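Local coordinates for protein methyltransferase (Streptococcus mutans, PDB 2B78) that is of unproven function but probably methylates its substrate, perhaps RNA, with S-adenosylmethionine as the methyl donor, at residues Arg16-Leu21 / Val370-Ser375; Tyr50-Asn55 / Trp123-Val128; Leu99-Gly104 / Ser364-Asn369; Ala149-Arg154 / Val161-Tyr166. All coordinates share one frame; numbering follows the deposited sequence.

Contact 1. Residues Arg16-Leu21 / Val370-Ser375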
loop_
_atom_site.group_PDB
_atom_site.type_symbol
_atom_site.label_atom_id
_atom_site.label_comp_id
_atom_site.label_asym_id
_atom_site.label_seq_id
_atom_site.Cartn_x
_atom_site.Cartn_y
_atom_site.Cartn_z
ATOM N N ARG A 16 2.388 -22.504 -12.274
ATOM C CA ARG A 16 1.118 -21.779 -12.319
ATOM C C ARG A 16 1.328 -20.273 -12.495
ATOM O O ARG A 16 0.377 -19.522 -12.730
ATOM C CB ARG A 16 0.338 -22.028 -11.029
ATOM C CG ARG A 16 -1.115 -21.565 -11.046
ATOM C CD ARG A 16 -1.684 -21.592 -9.633
ATOM N NE ARG A 16 -1.253 -22.789 -8.923
ATOM C CZ ARG A 16 -0.806 -22.797 -7.672
ATOM N NH1 ARG A 16 -0.733 -21.664 -6.984
ATOM N NH2 ARG A 16 -0.424 -23.936 -7.119
ATOM N N GLY A 17 2.573 -19.830 -12.356
ATOM C CA GLY A 17 2.860 -18.414 -12.512
ATOM C C GLY A 17 3.079 -17.655 -11.217
ATOM O O GLY A 17 3.101 -16.422 -11.210
ATOM N N VAL A 18 3.240 -18.369 -10.109
ATOM C CA VAL A 18 3.472 -17.699 -8.833
ATOM C C VAL A 18 4.957 -17.352 -8.814
ATOM O O VAL A 18 5.808 -18.227 -8.979
ATOM C CB VAL A 18 3.116 -18.619 -7.644
ATOM C CG1 VAL A 18 3.416 -17.926 -6.330
ATOM C CG2 VAL A 18 1.636 -18.982 -7.707
ATOM N N GLN A 19 5.264 -16.072 -8.636
ATOM C CA GLN A 19 6.647 -15.620 -8.637
ATOM C C GLN A 19 7.280 -15.621 -7.265
ATOM O O GLN A 19 8.497 -15.768 -7.135
ATOM C CB GLN A 19 6.735 -14.217 -9.231
ATOM C CG GLN A 19 6.535 -14.160 -10.738
ATOM C CD GLN A 19 6.382 -12.737 -11.238
ATOM O OE1 GLN A 19 7.108 -11.835 -10.807
ATOM N NE2 GLN A 19 5.448 -12.527 -12.160
ATOM N N LEU A 20 6.453 -15.439 -6.242
ATOM C CA LEU A 20 6.929 -15.414 -4.863
ATOM C C LEU A 20 7.353 -16.804 -4.377
ATOM O O LEU A 20 6.604 -17.771 -4.514
ATOM C CB LEU A 20 5.830 -14.877 -3.950
ATOM C CG LEU A 20 6.071 -15.025 -2.452
ATOM C CD1 LEU A 20 7.316 -14.250 -2.057
ATOM C CD2 LEU A 20 4.851 -14.520 -1.693
ATOM N N LEU A 21 8.555 -16.891 -3.813
ATOM C CA LEU A 21 9.070 -18.154 -3.289
ATOM C C LEU A 21 8.775 -18.141 -1.794
ATOM O O LEU A 21 9.435 -17.435 -1.027
ATOM C CB LEU A 21 10.581 -18.250 -3.531
ATOM C CG LEU A 21 11.018 -18.069 -4.987
ATOM C CD1 LEU A 21 12.527 -18.108 -5.074
ATOM C CD2 LEU A 21 10.405 -19.155 -5.854
ATOM N N VAL A 370 -1.778 -11.718 -11.307
ATOM C CA VAL A 370 -3.079 -12.381 -11.417
ATOM C C VAL A 370 -3.053 -13.854 -11.036
ATOM O O VAL A 370 -4.087 -14.427 -10.671
ATOM C CB VAL A 370 -3.673 -12.240 -12.845
ATOM C CG1 VAL A 370 -4.255 -10.836 -13.031
ATOM C CG2 VAL A 370 -2.596 -12.497 -13.882
ATOM N N GLN A 371 -1.874 -14.462 -11.125
ATOM C CA GLN A 371 -1.701 -15.865 -10.772
ATOM C C GLN A 371 -1.457 -16.006 -9.276
ATOM O O GLN A 371 -1.312 -17.112 -8.766
ATOM C CB GLN A 371 -0.519 -16.468 -11.540
ATOM C CG GLN A 371 -0.788 -16.720 -13.014
ATOM C CD GLN A 371 -1.120 -15.457 -13.782
ATOM O OE1 GLN A 371 -0.282 -14.564 -13.930
ATOM N NE2 GLN A 371 -2.352 -15.373 -14.276
ATOM N N ASP A 372 -1.412 -14.881 -8.571
ATOM C CA ASP A 372 -1.179 -14.905 -7.130
ATOM C C ASP A 372 -1.996 -13.814 -6.452
ATOM O O ASP A 372 -1.498 -12.721 -6.187
ATOM C CB ASP A 372 0.310 -14.704 -6.844
ATOM C CG ASP A 372 0.652 -14.908 -5.388
ATOM O OD1 ASP A 372 -0.282 -15.163 -4.597
ATOM O OD2 ASP A 372 1.847 -14.811 -5.034
ATOM N N GLU A 373 -3.256 -14.122 -6.154
ATOM C CA GLU A 373 -4.151 -13.148 -5.537
ATOM C C GLU A 373 -3.690 -12.641 -4.171
ATOM O O GLU A 373 -4.139 -11.587 -3.720
ATOM C CB GLU A 373 -5.563 -13.734 -5.425
ATOM C CG GLU A 373 -6.680 -12.682 -5.369
ATOM C CD GLU A 373 -6.595 -11.668 -6.508
ATOM O OE1 GLU A 373 -6.280 -12.077 -7.644
ATOM O OE2 GLU A 373 -6.854 -10.464 -6.272
ATOM N N SER A 374 -2.797 -13.381 -3.516
ATOM C CA SER A 374 -2.292 -12.973 -2.207
ATOM C C SER A 374 -1.465 -11.687 -2.315
ATOM O O SER A 374 -1.181 -11.027 -1.313
ATOM C CB SER A 374 -1.436 -14.089 -1.586
ATOM O OG SER A 374 -0.159 -14.186 -2.196
ATOM N N SER A 375 -1.071 -11.331 -3.533
ATOM C CA SER A 375 -0.293 -10.113 -3.728
ATOM C C SER A 375 -1.208 -8.897 -3.589
ATOM O O SER A 375 -0.748 -7.777 -3.366
ATOM C CB SER A 375 0.361 -10.118 -5.109
ATOM O OG SER A 375 -0.624 -10.199 -6.119
HETATM O O HOH W 1 -1.456 -18.662 -6.296
HETATM O O HOH W 2 3.816 -14.285 -6.936
#
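V18 and D372 meet with their side chains crossing at about a right angle, where the end of the helix 8-16 in the PUA-like domain faces the loop between strands 355-360 and 379-384 of the methyltransferase domain. At that helix end G17, with positive phi (103°), closes a Schellman motif. The carboxylate of D372 meets the valine through one oxygen: OD2 lies 3.7 Å from V18 CG1, and its other neighbour is L20 CB. CG1 stands anti to the backbone N of V18 (chi1 178°), while the second methyl, CG2, rests 3.6 Å from Q371 O. No direct hydrogen bond joins the two segments. One water takes the N-H of L20 and donates to D372 OD2; a second donates to Q371 O at 2.9 Å and is held weakly in the guanidinium plane of R16. The other carboxylate oxygen of D372 is turned to its own segment, in an Asx turn: D372 OD1 accepts from S374 N and, at 2.6 Å, from S374 OG, both donors lying on the same face of the carboxylate.

Contact 2. Residues Tyr50-Asn55 / Trp123-Val128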
loop_
_atom_site.group_PDB
_atom_site.type_symbol
_atom_site.label_atom_id
_atom_site.label_comp_id
_atom_site.label_asym_id
_atom_site.label_seq_id
_atom_site.Cartn_x
_atom_site.Cartn_y
_atom_site.Cartn_z
ATOM N N TYR A 50 16.038 -15.474 -7.770
ATOM C CA TYR A 50 17.026 -14.929 -6.854
ATOM C C TYR A 50 16.533 -15.142 -5.432
ATOM O O TYR A 50 15.329 -15.115 -5.163
ATOM C CB TYR A 50 17.319 -13.441 -7.143
ATOM C CG TYR A 50 16.336 -12.408 -6.615
ATOM C CD1 TYR A 50 16.245 -12.122 -5.252
ATOM C CD2 TYR A 50 15.536 -11.672 -7.491
ATOM C CE1 TYR A 50 15.382 -11.127 -4.774
ATOM C CE2 TYR A 50 14.670 -10.669 -7.024
ATOM C CZ TYR A 50 14.601 -10.403 -5.668
ATOM O OH TYR A 50 13.770 -9.410 -5.200
ATOM N N LEU A 51 17.473 -15.388 -4.527
ATOM C CA LEU A 51 17.143 -15.613 -3.134
ATOM C C LEU A 51 17.509 -14.413 -2.282
ATOM O O LEU A 51 18.555 -13.803 -2.469
ATOM C CB LEU A 51 17.883 -16.844 -2.598
ATOM C CG LEU A 51 17.640 -18.186 -3.289
ATOM C CD1 LEU A 51 18.462 -19.265 -2.596
ATOM C CD2 LEU A 51 16.158 -18.529 -3.240
ATOM N N SER A 52 16.627 -14.084 -1.348
ATOM C CA SER A 52 16.842 -12.993 -0.414
ATOM C C SER A 52 15.638 -12.996 0.501
ATOM O O SER A 52 14.505 -13.164 0.049
ATOM C CB SER A 52 16.960 -11.650 -1.142
ATOM O OG SER A 52 17.379 -10.632 -0.242
ATOM N N LYS A 53 15.877 -12.828 1.793
ATOM C CA LYS A 53 14.785 -12.837 2.747
ATOM C C LYS A 53 13.917 -11.595 2.636
ATOM O O LYS A 53 14.417 -10.465 2.617
ATOM C CB LYS A 53 15.337 -12.986 4.168
ATOM C CG LYS A 53 15.580 -14.444 4.554
ATOM C CD LYS A 53 16.333 -14.583 5.873
ATOM C CE LYS A 53 17.843 -14.489 5.668
ATOM N NZ LYS A 53 18.595 -14.737 6.936
ATOM N N GLN A 54 12.611 -11.818 2.555
ATOM C CA GLN A 54 11.642 -10.736 2.444
ATOM C C GLN A 54 10.356 -11.167 3.134
ATOM O O GLN A 54 9.483 -11.769 2.513
ATOM C CB GLN A 54 11.361 -10.421 0.970
ATOM C CG GLN A 54 10.488 -9.188 0.759
ATOM C CD GLN A 54 10.317 -8.850 -0.704
ATOM O OE1 GLN A 54 11.251 -9.004 -1.491
ATOM N NE2 GLN A 54 9.128 -8.375 -1.078
ATOM N N ASN A 55 10.252 -10.856 4.423
ATOM C CA ASN A 55 9.083 -11.224 5.218
ATOM C C ASN A 55 8.914 -12.743 5.212
ATOM O O ASN A 55 9.780 -13.458 5.705
ATOM C CB ASN A 55 7.828 -10.540 4.671
ATOM C CG ASN A 55 7.919 -9.026 4.738
ATOM O OD1 ASN A 55 8.132 -8.448 5.809
ATOM N ND2 ASN A 55 7.754 -8.372 3.591
ATOM N N TRP A 123 13.379 -0.540 -1.842
ATOM C CA TRP A 123 14.069 -1.827 -1.870
ATOM C C TRP A 123 13.577 -2.704 -0.711
ATOM O O TRP A 123 13.772 -2.364 0.460
ATOM C CB TRP A 123 15.580 -1.603 -1.749
ATOM C CG TRP A 123 16.110 -0.523 -2.652
ATOM C CD1 TRP A 123 16.615 0.687 -2.270
ATOM C CD2 TRP A 123 16.146 -0.535 -4.088
ATOM N NE1 TRP A 123 16.962 1.428 -3.375
ATOM C CE2 TRP A 123 16.688 0.702 -4.503
ATOM C CE3 TRP A 123 15.777 -1.474 -5.062
ATOM C CZ2 TRP A 123 16.862 1.031 -5.853
ATOM C CZ3 TRP A 123 15.951 -1.146 -6.404
ATOM C CH2 TRP A 123 16.492 0.095 -6.785
ATOM N N TYR A 124 12.969 -3.844 -1.042
ATOM C CA TYR A 124 12.420 -4.745 -0.032
ATOM C C TYR A 124 13.338 -5.859 0.465
ATOM O O TYR A 124 12.975 -6.594 1.385
ATOM C CB TYR A 124 11.106 -5.358 -0.538
ATOM C CG TYR A 124 9.989 -4.353 -0.668
ATOM C CD1 TYR A 124 10.066 -3.318 -1.596
ATOM C CD2 TYR A 124 8.856 -4.429 0.144
ATOM C CE1 TYR A 124 9.045 -2.380 -1.716
ATOM C CE2 TYR A 124 7.823 -3.489 0.031
ATOM C CZ TYR A 124 7.930 -2.470 -0.903
ATOM O OH TYR A 124 6.926 -1.540 -1.033
ATOM N N ASN A 125 14.515 -5.999 -0.136
ATOM C CA ASN A 125 15.446 -7.025 0.311
ATOM C C ASN A 125 16.889 -6.639 -0.011
ATOM O O ASN A 125 17.139 -5.799 -0.878
ATOM C CB ASN A 125 15.077 -8.393 -0.289
ATOM C CG ASN A 125 15.181 -8.431 -1.800
ATOM O OD1 ASN A 125 16.276 -8.364 -2.362
ATOM N ND2 ASN A 125 14.033 -8.555 -2.474
ATOM N N SER A 126 17.840 -7.242 0.697
ATOM C CA SER A 126 19.246 -6.909 0.489
ATOM C C SER A 126 19.781 -7.226 -0.901
ATOM O O SER A 126 20.691 -6.543 -1.391
ATOM C CB SER A 126 20.116 -7.602 1.538
ATOM O OG SER A 126 19.946 -9.006 1.507
ATOM N N PHE A 127 19.245 -8.255 -1.547
ATOM C CA PHE A 127 19.736 -8.589 -2.876
ATOM C C PHE A 127 19.501 -7.490 -3.907
ATOM O O PHE A 127 20.442 -7.059 -4.586
ATOM C CB PHE A 127 19.122 -9.880 -3.394
ATOM C CG PHE A 127 19.651 -10.282 -4.741
ATOM C CD1 PHE A 127 20.954 -10.756 -4.876
ATOM C CD2 PHE A 127 18.869 -10.137 -5.880
ATOM C CE1 PHE A 127 21.475 -11.078 -6.128
ATOM C CE2 PHE A 127 19.375 -10.455 -7.137
ATOM C CZ PHE A 127 20.683 -10.925 -7.260
ATOM N N VAL A 128 18.259 -7.040 -4.056
ATOM C CA VAL A 128 18.000 -5.989 -5.034
ATOM C C VAL A 128 18.771 -4.738 -4.652
ATOM O O VAL A 128 19.216 -3.980 -5.514
ATOM C CB VAL A 128 16.505 -5.641 -5.152
ATOM C CG1 VAL A 128 15.739 -6.828 -5.711
ATOM C CG2 VAL A 128 15.957 -5.231 -3.801
HETATM O O HOH W 3 16.870 -9.166 2.855
#
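N125 holds its CG between its own backbone N and carbonyl carbon (chi1 63°), and Y50 has its CG in the same crowded position, which starts the two side chains on courses that meet tip to tip. The amide nitrogen spends both of its N-H groups on strand 45-54: N125 ND2 donates to Y50 OH at 2.9 Å and to Q54 OE1 at 3.0 Å, each acceptor close to the amide plane. Both acceptors have further partners, G108 O for the phenol and W60 NE1 for the glutamine oxygen, so the amide belongs to a larger polar network. N125 is the N-cap of helix 126-130: its OD1 accepts from V128 N in a nearly straight bond (171°). The same side chain thus caps the helix and ties it to the sheet of the PUA-like domain. From the second residue of the helix, F127 N donates to S52 OG at 3.3 Å, and that hydroxyl is also bonded to N33. F127 lays its ring over one face of Y50 in an offset stack, planes 28° apart, with F127 CD2 3.3 Å from Y50 CD1 near the rim. V128 CG1 approaches the phenol end obliquely, 3.8 Å from Y50 CZ. On the more exposed side, Q54 packs its amide against Y124 CB, with NE2 turned to Q102, and a water bridges K53 O and S126 N.

Contact 3. Residues Leu99-Gly104 / Ser364-Asn369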
loop_
_atom_site.group_PDB
_atom_site.type_symbol
_atom_site.label_atom_id
_atom_site.label_comp_id
_atom_site.label_asym_id
_atom_site.label_seq_id
_atom_site.Cartn_x
_atom_site.Cartn_y
_atom_site.Cartn_z
ATOM N N LEU A 99 4.639 3.295 -10.429
ATOM C CA LEU A 99 5.223 2.932 -11.725
ATOM C C LEU A 99 5.614 1.458 -11.839
ATOM O O LEU A 99 5.590 0.883 -12.935
ATOM C CB LEU A 99 6.464 3.797 -11.996
ATOM C CG LEU A 99 6.284 5.317 -12.074
ATOM C CD1 LEU A 99 7.640 5.979 -12.341
ATOM C CD2 LEU A 99 5.298 5.678 -13.187
ATOM N N PHE A 100 5.965 0.841 -10.713
ATOM C CA PHE A 100 6.398 -0.558 -10.709
ATOM C C PHE A 100 6.006 -1.181 -9.380
ATOM O O PHE A 100 6.279 -0.613 -8.323
ATOM C CB PHE A 100 7.919 -0.618 -10.884
ATOM C CG PHE A 100 8.424 -1.936 -11.407
ATOM C CD1 PHE A 100 8.497 -2.174 -12.776
ATOM C CD2 PHE A 100 8.817 -2.945 -10.529
ATOM C CE1 PHE A 100 8.956 -3.397 -13.265
ATOM C CE2 PHE A 100 9.272 -4.168 -11.008
ATOM C CZ PHE A 100 9.342 -4.394 -12.379
ATOM N N ASN A 101 5.370 -2.348 -9.420
ATOM C CA ASN A 101 4.932 -2.991 -8.185
ATOM C C ASN A 101 5.317 -4.452 -8.052
ATOM O O ASN A 101 4.501 -5.345 -8.277
ATOM C CB ASN A 101 3.414 -2.851 -8.038
ATOM C CG ASN A 101 2.921 -3.244 -6.654
ATOM O OD1 ASN A 101 3.499 -2.850 -5.627
ATOM N ND2 ASN A 101 1.833 -4.008 -6.617
ATOM N N GLN A 102 6.570 -4.686 -7.684
ATOM C CA GLN A 102 7.088 -6.033 -7.475
ATOM C C GLN A 102 6.683 -7.096 -8.511
ATOM O O GLN A 102 6.926 -6.918 -9.702
ATOM C CB GLN A 102 6.717 -6.481 -6.065
ATOM C CG GLN A 102 7.211 -5.513 -4.994
ATOM C CD GLN A 102 7.397 -6.183 -3.647
ATOM O OE1 GLN A 102 8.183 -7.109 -3.513
ATOM N NE2 GLN A 102 6.672 -5.714 -2.643
ATOM N N ASP A 103 6.075 -8.198 -8.067
ATOM C CA ASP A 103 5.702 -9.248 -9.010
ATOM C C ASP A 103 4.576 -8.866 -9.961
ATOM O O ASP A 103 4.350 -9.544 -10.969
ATOM C CB ASP A 103 5.391 -10.571 -8.266
ATOM C CG ASP A 103 4.327 -10.431 -7.192
ATOM O OD1 ASP A 103 4.126 -9.312 -6.665
ATOM O OD2 ASP A 103 3.705 -11.469 -6.855
ATOM N N GLY A 104 3.875 -7.778 -9.652
ATOM C CA GLY A 104 2.805 -7.328 -10.522
ATOM C C GLY A 104 3.426 -6.882 -11.835
ATOM O O GLY A 104 2.764 -6.852 -12.873
ATOM N N SER A 364 -5.142 -0.439 -10.389
ATOM C CA SER A 364 -4.298 -0.931 -11.483
ATOM C C SER A 364 -2.810 -0.583 -11.488
ATOM O O SER A 364 -1.995 -1.357 -12.022
ATOM C CB SER A 364 -4.903 -0.509 -12.820
ATOM O OG SER A 364 -4.872 0.898 -12.941
ATOM N N ASP A 365 -2.443 0.564 -10.926
ATOM C CA ASP A 365 -1.031 0.938 -10.898
ATOM C C ASP A 365 -0.273 0.097 -9.884
ATOM O O ASP A 365 0.922 -0.146 -10.038
ATOM C CB ASP A 365 -0.851 2.441 -10.633
ATOM C CG ASP A 365 -1.558 2.919 -9.385
ATOM O OD1 ASP A 365 -2.686 2.460 -9.122
ATOM O OD2 ASP A 365 -0.988 3.786 -8.682
ATOM N N PHE A 366 -0.957 -0.343 -8.836
ATOM C CA PHE A 366 -0.323 -1.223 -7.859
ATOM C C PHE A 366 -0.619 -2.610 -8.428
ATOM O O PHE A 366 -1.393 -3.386 -7.859
ATOM C CB PHE A 366 -0.962 -1.040 -6.478
ATOM C CG PHE A 366 -0.432 0.152 -5.718
ATOM C CD1 PHE A 366 0.461 -0.027 -4.665
ATOM C CD2 PHE A 366 -0.814 1.446 -6.063
ATOM C CE1 PHE A 366 0.963 1.067 -3.964
ATOM C CE2 PHE A 366 -0.318 2.551 -5.369
ATOM C CZ PHE A 366 0.575 2.358 -4.315
ATOM N N ALA A 367 -0.015 -2.888 -9.584
ATOM C CA ALA A 367 -0.210 -4.138 -10.311
ATOM C C ALA A 367 -0.100 -5.392 -9.469
ATOM O O ALA A 367 0.839 -5.575 -8.691
ATOM C CB ALA A 367 0.765 -4.222 -11.498
ATOM N N VAL A 368 -1.080 -6.269 -9.629
ATOM C CA VAL A 368 -1.067 -7.517 -8.895
ATOM C C VAL A 368 -0.702 -8.640 -9.854
ATOM O O VAL A 368 -0.900 -8.530 -11.062
ATOM C CB VAL A 368 -2.451 -7.821 -8.289
ATOM C CG1 VAL A 368 -2.814 -6.767 -7.250
ATOM C CG2 VAL A 368 -3.495 -7.858 -9.393
ATOM N N ASN A 369 -0.140 -9.712 -9.312
ATOM C CA ASN A 369 0.186 -10.870 -10.122
ATOM C C ASN A 369 -1.149 -11.621 -10.136
ATOM O O ASN A 369 -1.607 -12.086 -9.091
ATOM C CB ASN A 369 1.282 -11.696 -9.441
ATOM C CG ASN A 369 1.603 -12.965 -10.193
ATOM O OD1 ASN A 369 0.981 -13.273 -11.213
ATOM N ND2 ASN A 369 2.577 -13.719 -9.690
HETATM O O HOH W 2 3.816 -14.285 -6.936
HETATM O O HOH W 4 1.870 -7.769 -7.156
HETATM O O HOH W 5 0.205 -7.679 -13.644
#
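N101 donates the one direct hydrogen bond between the segments, from ND2 to A367 O at 2.8 Å. The donor stands above the carbonyl plane, 38° out of it; CG, anti to the backbone N (chi1 -168°), is set on the loop side, while OD1 accepts from R98. A367 O is used again by G104 CA, which approaches to 3.2 Å in a C-H...O contact with 158° at the hydrogen. G104 lies so close to this oxygen that a CB there would clash with it. The contact joins the end of strand 96-101, an edge strand of its sheet, to the irregular loop 364-369 of the methyltransferase domain, where F366 forms the centre of an inverse gamma turn. Waters add further links. One donates to both D103 OD1 and A367 O; another donates to D103 OD2 and accepts from N369 ND2, so both carboxylate oxygens reach the loop through water. The other end of that amide, N369 OD1, accepts from Q371 N. Van der Waals contact is modest: D103 and N369 cross at about a right angle, carboxylate and amide planes nearly perpendicular, with D103 OD2 3.6 Å from N369 CB. A367 CB lies equally near G104 O.

Contact 4. Residues Ala149-Arg154 / Val161-Tyr166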
loop_
_atom_site.group_PDB
_atom_site.type_symbol
_atom_site.label_atom_id
_atom_site.label_comp_id
_atom_site.label_asym_id
_atom_site.label_seq_id
_atom_site.Cartn_x
_atom_site.Cartn_y
_atom_site.Cartn_z
ATOM N N ALA A 149 15.362 11.661 -7.788
ATOM C CA ALA A 149 14.885 10.417 -7.200
ATOM C C ALA A 149 15.369 10.202 -5.774
ATOM O O ALA A 149 16.451 10.662 -5.383
ATOM C CB ALA A 149 15.318 9.231 -8.064
ATOM N N TYR A 150 14.549 9.481 -5.014
ATOM C CA TYR A 150 14.825 9.133 -3.631
ATOM C C TYR A 150 14.606 7.638 -3.488
ATOM O O TYR A 150 14.007 7.009 -4.362
ATOM C CB TYR A 150 13.878 9.880 -2.700
ATOM C CG TYR A 150 14.210 11.337 -2.595
ATOM C CD1 TYR A 150 15.025 11.813 -1.561
ATOM C CD2 TYR A 150 13.757 12.238 -3.553
ATOM C CE1 TYR A 150 15.380 13.160 -1.493
ATOM C CE2 TYR A 150 14.107 13.581 -3.495
ATOM C CZ TYR A 150 14.918 14.034 -2.464
ATOM O OH TYR A 150 15.273 15.363 -2.416
ATOM N N GLU A 151 15.090 7.072 -2.391
ATOM C CA GLU A 151 14.936 5.646 -2.157
ATOM C C GLU A 151 14.623 5.326 -0.700
ATOM O O GLU A 151 15.077 6.026 0.203
ATOM C CB GLU A 151 16.212 4.905 -2.571
ATOM C CG GLU A 151 17.414 5.167 -1.655
ATOM C CD GLU A 151 18.684 4.497 -2.147
ATOM O OE1 GLU A 151 18.585 3.465 -2.840
ATOM O OE2 GLU A 151 19.788 4.996 -1.830
ATOM N N LYS A 152 13.840 4.270 -0.486
ATOM C CA LYS A 152 13.500 3.809 0.860
ATOM C C LYS A 152 14.085 2.410 1.025
ATOM O O LYS A 152 13.993 1.593 0.111
ATOM C CB LYS A 152 11.977 3.710 1.057
ATOM C CG LYS A 152 11.192 5.001 0.874
ATOM C CD LYS A 152 11.644 6.078 1.843
ATOM C CE LYS A 152 10.752 7.305 1.747
ATOM N NZ LYS A 152 11.240 8.422 2.603
ATOM N N ILE A 153 14.701 2.145 2.176
ATOM C CA ILE A 153 15.249 0.828 2.481
ATOM C C ILE A 153 14.176 0.147 3.329
ATOM O O ILE A 153 13.899 0.578 4.450
ATOM C CB ILE A 153 16.551 0.926 3.299
ATOM C CG1 ILE A 153 17.610 1.673 2.498
ATOM C CG2 ILE A 153 17.055 -0.457 3.662
ATOM C CD1 ILE A 153 17.763 1.182 1.087
ATOM N N ARG A 154 13.578 -0.910 2.791
ATOM C CA ARG A 154 12.502 -1.623 3.478
ATOM C C ARG A 154 12.895 -2.995 4.011
ATOM O O ARG A 154 12.101 -3.934 3.958
ATOM C CB ARG A 154 11.317 -1.778 2.527
ATOM C CG ARG A 154 10.896 -0.483 1.869
ATOM C CD ARG A 154 9.830 0.201 2.676
ATOM N NE ARG A 154 8.694 -0.698 2.855
ATOM C CZ ARG A 154 7.467 -0.297 3.164
ATOM N NH1 ARG A 154 7.214 0.995 3.327
ATOM N NH2 ARG A 154 6.494 -1.190 3.309
ATOM N N VAL A 161 16.887 4.738 6.489
ATOM C CA VAL A 161 15.836 4.137 5.702
ATOM C C VAL A 161 15.474 4.961 4.481
ATOM O O VAL A 161 14.834 4.456 3.563
ATOM C CB VAL A 161 14.591 3.894 6.566
ATOM C CG1 VAL A 161 14.905 2.828 7.613
ATOM C CG2 VAL A 161 14.172 5.187 7.243
ATOM N N SER A 162 15.899 6.220 4.458
ATOM C CA SER A 162 15.587 7.086 3.328
ATOM C C SER A 162 16.798 7.900 2.891
ATOM O O SER A 162 17.593 8.347 3.726
ATOM C CB SER A 162 14.436 8.026 3.696
ATOM O OG SER A 162 13.984 8.746 2.563
ATOM N N ALA A 163 16.933 8.099 1.583
ATOM C CA ALA A 163 18.060 8.861 1.052
ATOM C C ALA A 163 17.813 9.394 -0.353
ATOM O O ALA A 163 17.050 8.808 -1.124
ATOM C CB ALA A 163 19.319 7.987 1.057
ATOM N N HIS A 164 18.451 10.518 -0.675
ATOM C CA HIS A 164 18.351 11.098 -2.004
ATOM C C HIS A 164 19.135 10.119 -2.873
ATOM O O HIS A 164 20.190 9.637 -2.448
ATOM C CB HIS A 164 18.990 12.490 -2.024
ATOM C CG HIS A 164 19.063 13.102 -3.387
ATOM N ND1 HIS A 164 17.952 13.294 -4.179
ATOM C CD2 HIS A 164 20.122 13.533 -4.114
ATOM C CE1 HIS A 164 18.321 13.811 -5.337
ATOM N NE2 HIS A 164 19.633 13.966 -5.324
ATOM N N LEU A 165 18.623 9.806 -4.064
ATOM C CA LEU A 165 19.275 8.831 -4.950
ATOM C C LEU A 165 19.994 9.411 -6.159
ATOM O O LEU A 165 21.162 9.086 -6.399
ATOM C CB LEU A 165 18.258 7.788 -5.431
ATOM C CG LEU A 165 18.840 6.636 -6.258
ATOM C CD1 LEU A 165 19.899 5.911 -5.439
ATOM C CD2 LEU A 165 17.727 5.672 -6.680
ATOM N N TYR A 166 19.305 10.240 -6.940
ATOM C CA TYR A 166 19.945 10.858 -8.098
ATOM C C TYR A 166 19.214 12.111 -8.543
ATOM O O TYR A 166 18.071 12.339 -8.153
ATOM C CB TYR A 166 20.066 9.862 -9.269
ATOM C CG TYR A 166 18.776 9.470 -9.981
ATOM C CD1 TYR A 166 18.032 10.406 -10.698
ATOM C CD2 TYR A 166 18.327 8.148 -9.966
ATOM C CE1 TYR A 166 16.874 10.036 -11.386
ATOM C CE2 TYR A 166 17.169 7.768 -10.651
ATOM C CZ TYR A 166 16.451 8.722 -11.359
ATOM O OH TYR A 166 15.324 8.358 -12.049
HETATM O O HOH W 6 21.538 7.173 -1.882
#
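A149 places its CB over the centre of the Y166 ring, a CH-pi contact 3.5 Å from the ring centroid and 12° off the normal. Separately, H164 turns an edge to the face of Y150, planes at 62°, with H164 ND1 3.6 Å from Y150 CZ. E151 and L165 cross at about a right angle, OE2 3.7 Å from L165 CD1. The backbones carrying them form the antiparallel ladder of a beta hairpin, whose second strand, 162-165, edges its sheet. E151 and A163 form a hydrogen-bonded pair. L165 and Y166 face A149 together in a classic beta bulge: A149 O accepts from L165 N at 2.7 Å and from Y166 N at 3.3 Å, both on the same face of the carbonyl. K152 NZ donates to S162 OG at 2.8 Å. Further out, G190 O and L187 O also hold that ammonium group, E151 OE1 is gripped by W123 and R132, Y150 OH is bonded to E169 and H164 NE2 to G167 O, and R140 makes a cation-pi contact with Y166.

How the contacts relate
Contacts 1 and 3 use consecutive parts of one loop, 364-375, and their centres lie 12 Å apart. N369 ND2 probably donates to G17 O (3.1 Å), and one water serves both sites, linking the PUA-like domain to the methyltransferase domain and the end of strand 96-101. Contact 2 joins contact 3 through a probable hydrogen bond from Q54 NE2 to Q102 OE1 (2.9 Å), and meets contact 1 where L21 packs on L51. W123 reaches contact 4, its carbonyl O 2.8 Å from R154 N. Contacts 1 to 3 lie away from the S-adenosylhomocysteine site, unliganded in this model; in contact 4 the K152 side chain is about 9 Å from that of its R246.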